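Local coordinates for bacterial bifunctional deaminase-reductase C-terminal domain-containing protein (Corynebacterium diphtheriae, PDB 2P4G) that is a pyrimidine reductase-like protein that probably acts as an NADP-dependent 5-amino-6-(5-phosphoribosylamino)uracil reductase in riboflavin biosynthesis, at residues V16-L28 against E244-R257. Numbering follows the deposited sequence.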
loop_
_atom_site.group_PDB
_atom_site.type_symbol
_atom_site.label_atom_id
_atom_site.label_comp_id
_atom_site.label_asym_id
_atom_site.label_seq_id
_atom_site.Cartn_x
_atom_site.Cartn_y
_atom_site.Cartn_z
ATOM N N VAL A 16 20.697 -4.332 9.311
ATOM C CA VAL A 16 19.439 -4.372 10.122
ATOM C C VAL A 16 18.887 -5.803 10.254
ATOM O O VAL A 16 18.485 -6.434 9.276
ATOM C CB VAL A 16 18.350 -3.449 9.546
ATOM C CG1 VAL A 16 17.197 -3.305 10.550
ATOM C CG2 VAL A 16 18.943 -2.084 9.184
ATOM N N THR A 17 18.853 -6.298 11.480
ATOM C CA THR A 17 18.449 -7.652 11.733
ATOM C C THR A 17 16.964 -7.665 12.072
ATOM O O THR A 17 16.385 -6.642 12.406
ATOM C CB THR A 17 19.250 -8.246 12.900
ATOM O OG1 THR A 17 18.684 -7.800 14.135
ATOM C CG2 THR A 17 20.728 -7.821 12.839
ATOM N N THR A 18 16.358 -8.839 12.000
ATOM C CA THR A 18 14.989 -9.008 12.419
ATOM C C THR A 18 14.858 -8.746 13.911
ATOM O O THR A 18 13.833 -8.265 14.374
ATOM C CB THR A 18 14.458 -10.412 12.076
ATOM O OG1 THR A 18 15.277 -11.415 12.680
ATOM C CG2 THR A 18 14.454 -10.614 10.592
ATOM N N GLU A 19 15.895 -9.068 14.661
ATOM C CA GLU A 19 15.903 -8.804 16.090
ATOM C C GLU A 19 15.861 -7.293 16.365
ATOM O O GLU A 19 15.245 -6.842 17.328
ATOM C CB GLU A 19 17.136 -9.443 16.742
ATOM C CG GLU A 19 17.040 -9.538 18.239
ATOM C CD GLU A 19 18.249 -10.209 18.861
ATOM O OE1 GLU A 19 19.374 -9.658 18.767
ATOM O OE2 GLU A 19 18.065 -11.290 19.463
ATOM N N GLN A 20 16.502 -6.511 15.508
ATOM C CA GLN A 20 16.433 -5.065 15.640
ATOM C C GLN A 20 15.025 -4.580 15.386
ATOM O O GLN A 20 14.458 -3.855 16.189
ATOM C CB GLN A 20 17.415 -4.389 14.689
ATOM C CG GLN A 20 18.877 -4.659 15.059
ATOM C CD GLN A 20 19.840 -4.059 14.060
ATOM O OE1 GLN A 20 19.489 -3.116 13.332
ATOM N NE2 GLN A 20 21.062 -4.589 14.017
ATOM N N ILE A 21 14.463 -5.007 14.270
ATOM C CA ILE A 21 13.136 -4.597 13.862
ATOM C C ILE A 21 12.140 -4.813 14.977
ATOM O O ILE A 21 11.328 -3.945 15.240
ATOM C CB ILE A 21 12.686 -5.380 12.618
ATOM C CG1 ILE A 21 13.576 -5.016 11.431
ATOM C CG2 ILE A 21 11.254 -5.066 12.283
ATOM C CD1 ILE A 21 13.493 -5.963 10.258
ATOM N N VAL A 22 12.213 -5.977 15.628
ATOM C CA VAL A 22 11.280 -6.349 16.684
ATOM C C VAL A 22 11.612 -5.701 18.035
ATOM O O VAL A 22 10.715 -5.267 18.748
ATOM C CB VAL A 22 11.175 -7.897 16.852
ATOM C CG1 VAL A 22 10.353 -8.256 18.082
ATOM C CG2 VAL A 22 10.561 -8.545 15.614
ATOM N N TYR A 23 12.891 -5.617 18.389
ATOM C CA TYR A 23 13.255 -5.263 19.748
ATOM C C TYR A 23 13.921 -3.895 19.920
ATOM O O TYR A 23 13.971 -3.366 21.045
ATOM C CB TYR A 23 14.182 -6.347 20.324
ATOM C CG TYR A 23 13.506 -7.682 20.513
ATOM C CD1 TYR A 23 12.688 -7.914 21.612
ATOM C CD2 TYR A 23 13.694 -8.725 19.597
ATOM C CE1 TYR A 23 12.071 -9.148 21.797
ATOM C CE2 TYR A 23 13.083 -9.957 19.775
ATOM C CZ TYR A 23 12.270 -10.165 20.877
ATOM O OH TYR A 23 11.657 -11.387 21.071
ATOM N N GLY A 24 14.439 -3.328 18.833
ATOM C CA GLY A 24 15.346 -2.189 18.936
ATOM C C GLY A 24 14.681 -0.829 18.790
ATOM O O GLY A 24 13.583 -0.738 18.254
ATOM N N ALA A 25 15.385 0.207 19.250
ATOM C CA ALA A 25 14.885 1.590 19.302
ATOM C C ALA A 25 13.530 1.700 19.996
ATOM O O ALA A 25 12.615 2.370 19.495
ATOM C CB ALA A 25 14.836 2.223 17.889
ATOM N N LEU A 26 13.417 1.044 21.148
ATOM C CA LEU A 26 12.225 1.123 21.984
ATOM C C LEU A 26 12.559 1.589 23.423
ATOM O O LEU A 26 13.704 1.467 23.874
ATOM C CB LEU A 26 11.514 -0.235 22.012
ATOM C CG LEU A 26 10.942 -0.718 20.678
ATOM C CD1 LEU A 26 10.656 -2.191 20.715
ATOM C CD2 LEU A 26 9.691 0.057 20.327
ATOM N N PRO A 27 11.564 2.149 24.140
ATOM C CA PRO A 27 11.704 2.424 25.579
ATOM C C PRO A 27 11.569 1.172 26.455
ATOM O O PRO A 27 11.461 0.065 25.921
ATOM C CB PRO A 27 10.549 3.398 25.871
ATOM C CG PRO A 27 9.915 3.710 24.542
ATOM C CD PRO A 27 10.260 2.600 23.626
ATOM N N LEU A 28 11.545 1.359 27.780
ATOM C CA LEU A 28 11.419 0.256 28.757
ATOM C C LEU A 28 10.039 -0.425 28.774
ATOM O O LEU A 28 9.806 -1.345 29.558
ATOM C CB LEU A 28 11.740 0.761 30.162
ATOM N N GLU A 244 9.111 4.111 12.704
ATOM C CA GLU A 244 10.170 3.893 13.679
ATOM C C GLU A 244 11.391 3.177 13.104
ATOM O O GLU A 244 12.519 3.436 13.525
ATOM C CB GLU A 244 9.628 3.074 14.828
ATOM C CG GLU A 244 8.657 3.784 15.732
ATOM C CD GLU A 244 8.164 2.876 16.850
ATOM O OE1 GLU A 244 8.316 1.643 16.741
ATOM O OE2 GLU A 244 7.621 3.394 17.833
HETATM N N MSE A 245 11.152 2.269 12.168
HETATM C CA MSE A 245 12.175 1.385 11.624
HETATM C C MSE A 245 11.869 1.201 10.166
HETATM O O MSE A 245 10.735 0.967 9.822
HETATM C CB MSE A 245 12.088 -0.010 12.237
HETATM C CG MSE A 245 12.406 -0.131 13.696
HETATM SE SE MSE A 245 14.327 -0.053 14.024
HETATM C CE MSE A 245 14.809 -1.671 13.090
ATOM N N LEU A 246 12.884 1.261 9.325
ATOM C CA LEU A 246 12.732 0.985 7.913
ATOM C C LEU A 246 13.918 0.177 7.406
ATOM O O LEU A 246 15.061 0.530 7.654
ATOM C CB LEU A 246 12.658 2.281 7.131
ATOM C CG LEU A 246 12.514 2.165 5.619
ATOM C CD1 LEU A 246 11.194 1.475 5.290
ATOM C CD2 LEU A 246 12.616 3.562 5.009
ATOM N N SER A 247 13.623 -0.864 6.645
ATOM C CA SER A 247 14.627 -1.765 6.131
ATOM C C SER A 247 14.096 -2.470 4.868
ATOM O O SER A 247 12.906 -2.392 4.564
ATOM C CB SER A 247 14.963 -2.775 7.234
ATOM O OG SER A 247 15.700 -3.852 6.730
ATOM N N SER A 248 14.986 -3.140 4.134
ATOM C CA SER A 248 14.584 -3.994 3.010
ATOM C C SER A 248 15.378 -5.305 2.938
ATOM O O SER A 248 16.493 -5.383 3.441
ATOM C CB SER A 248 14.721 -3.228 1.685
ATOM O OG SER A 248 16.077 -3.074 1.295
ATOM N N SER A 249 14.784 -6.329 2.324
ATOM C CA SER A 249 15.465 -7.603 2.040
ATOM C C SER A 249 16.175 -7.555 0.689
ATOM O O SER A 249 15.950 -6.628 -0.094
ATOM C CB SER A 249 14.462 -8.760 2.044
ATOM O OG SER A 249 13.581 -8.706 0.947
ATOM N N PRO A 250 17.030 -8.554 0.393
ATOM C CA PRO A 250 17.690 -8.562 -0.921
ATOM C C PRO A 250 16.732 -8.828 -2.080
ATOM O O PRO A 250 17.075 -8.551 -3.222
ATOM C CB PRO A 250 18.729 -9.688 -0.805
ATOM C CG PRO A 250 18.755 -10.076 0.646
ATOM C CD PRO A 250 17.445 -9.705 1.217
ATOM N N ASN A 251 15.553 -9.364 -1.776
ATOM C CA ASN A 251 14.477 -9.505 -2.753
ATOM C C ASN A 251 13.608 -8.250 -2.916
ATOM O O ASN A 251 12.632 -8.277 -3.654
ATOM C CB ASN A 251 13.607 -10.687 -2.372
ATOM C CG ASN A 251 14.386 -11.987 -2.356
ATOM O OD1 ASN A 251 14.486 -12.647 -1.329
ATOM N ND2 ASN A 251 14.956 -12.350 -3.495
ATOM N N GLY A 252 13.946 -7.171 -2.219
ATOM C CA GLY A 252 13.293 -5.888 -2.421
ATOM C C GLY A 252 12.015 -5.707 -1.632
ATOM O O GLY A 252 11.234 -4.795 -1.917
ATOM N N LEU A 253 11.800 -6.553 -0.628
ATOM C CA LEU A 253 10.681 -6.365 0.272
ATOM C C LEU A 253 11.056 -5.289 1.271
ATOM O O LEU A 253 12.195 -5.250 1.737
ATOM C CB LEU A 253 10.321 -7.656 1.014
ATOM C CG LEU A 253 9.498 -8.732 0.262
ATOM C CD1 LEU A 253 10.331 -9.381 -0.822
ATOM C CD2 LEU A 253 8.945 -9.772 1.264
ATOM N N ILE A 254 10.112 -4.401 1.578
ATOM C CA ILE A 254 10.368 -3.306 2.532
ATOM C C ILE A 254 9.772 -3.777 3.837
ATOM O O ILE A 254 8.677 -4.353 3.862
ATOM C CB ILE A 254 9.733 -1.954 2.134
ATOM C CG1 ILE A 254 10.197 -1.507 0.751
ATOM C CG2 ILE A 254 10.065 -0.840 3.160
ATOM C CD1 ILE A 254 9.386 -0.295 0.222
ATOM N N PHE A 255 10.526 -3.574 4.910
ATOM C CA PHE A 255 10.047 -3.864 6.224
ATOM C C PHE A 255 9.991 -2.545 6.949
ATOM O O PHE A 255 10.962 -1.791 6.944
ATOM C CB PHE A 255 10.975 -4.831 6.944
ATOM C CG PHE A 255 11.181 -6.107 6.212
ATOM C CD1 PHE A 255 10.205 -7.091 6.228
ATOM C CD2 PHE A 255 12.328 -6.327 5.492
ATOM C CE1 PHE A 255 10.382 -8.251 5.557
ATOM C CE2 PHE A 255 12.508 -7.507 4.820
ATOM C CZ PHE A 255 11.538 -8.473 4.851
ATOM N N SER A 256 8.850 -2.295 7.587
ATOM C CA SER A 256 8.578 -1.034 8.253
ATOM C C SER A 256 7.935 -1.335 9.601
ATOM O O SER A 256 7.129 -2.237 9.711
ATOM C CB SER A 256 7.633 -0.175 7.408
ATOM O OG SER A 256 6.354 -0.777 7.328
ATOM N N ARG A 257 8.338 -0.593 10.624
ATOM C CA ARG A 257 7.707 -0.635 11.905
ATOM C C ARG A 257 7.190 0.760 12.183
ATOM O O ARG A 257 7.975 1.744 12.151
ATOM C CB ARG A 257 8.705 -1.010 12.986
ATOM C CG ARG A 257 8.021 -1.339 14.305
ATOM C CD ARG A 257 9.014 -1.713 15.371
ATOM N NE ARG A 257 9.717 -0.546 15.844
ATOM C CZ ARG A 257 10.763 -0.584 16.660
ATOM N NH1 ARG A 257 11.240 -1.735 17.091
ATOM N NH2 ARG A 257 11.321 0.552 17.046
HETATM O O HOH W 1 16.120 -6.445 7.691
HETATM O O HOH W 2 11.283 3.635 17.791
#
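Arg257 reaches from strand 254-257 to the C-terminal end of helix 18-23, where its guanidinium group collects backbone carbonyls. Arg257 NH1 and NH2 both donate end-on to Gly24 O, which lies in the guanidinium plane at 2.8 Å from NH1 and 2.9 Å from NH2. Arg257 NH1 also binds Ile21 O at 2.9 Å, but from above that carbonyl's plane. Ala25 O receives only a weak bond from NH2. The carbonyls at and just past the end of this short helix probably favour the positive charge. Arg257 NE forms a salt bridge to Glu244 OE1 (2.7 Å), though the hydrogen bond within it is bent and weak; this carboxylate oxygen also pairs with Arg211 of strand 211-217, on the far side of strand 254-260. Farther along, a water joins Val16 O to Ser247 OG.

The guanidinium is held flat between side chains: Leu26 CD2 lies off-centre over one face and Met245 CG over the centre of the other, 3.3 Å above the plane.

Apolar contact continues along the helix. Selenomethionine Met245, folded back at chi2 (-77°) and chi3 (-64°), presses CE against Ile21 CA at a tight 3.5 Å and also touches Val16 CG1. Ile21 CD1 extends to Phe255 CB.

A classic beta bulge sets two residues, Glu244 and Met245, opposite Arg257, whose carbonyl oxygen accepts from both amides. The N-terminal helix, N-capped by Thr17, therefore packs on the terminal antiparallel beta hairpin of a RibD C-terminal, dihydrofolate reductase-like fold, with an arginine from the hairpin binding the helix's C-terminal end.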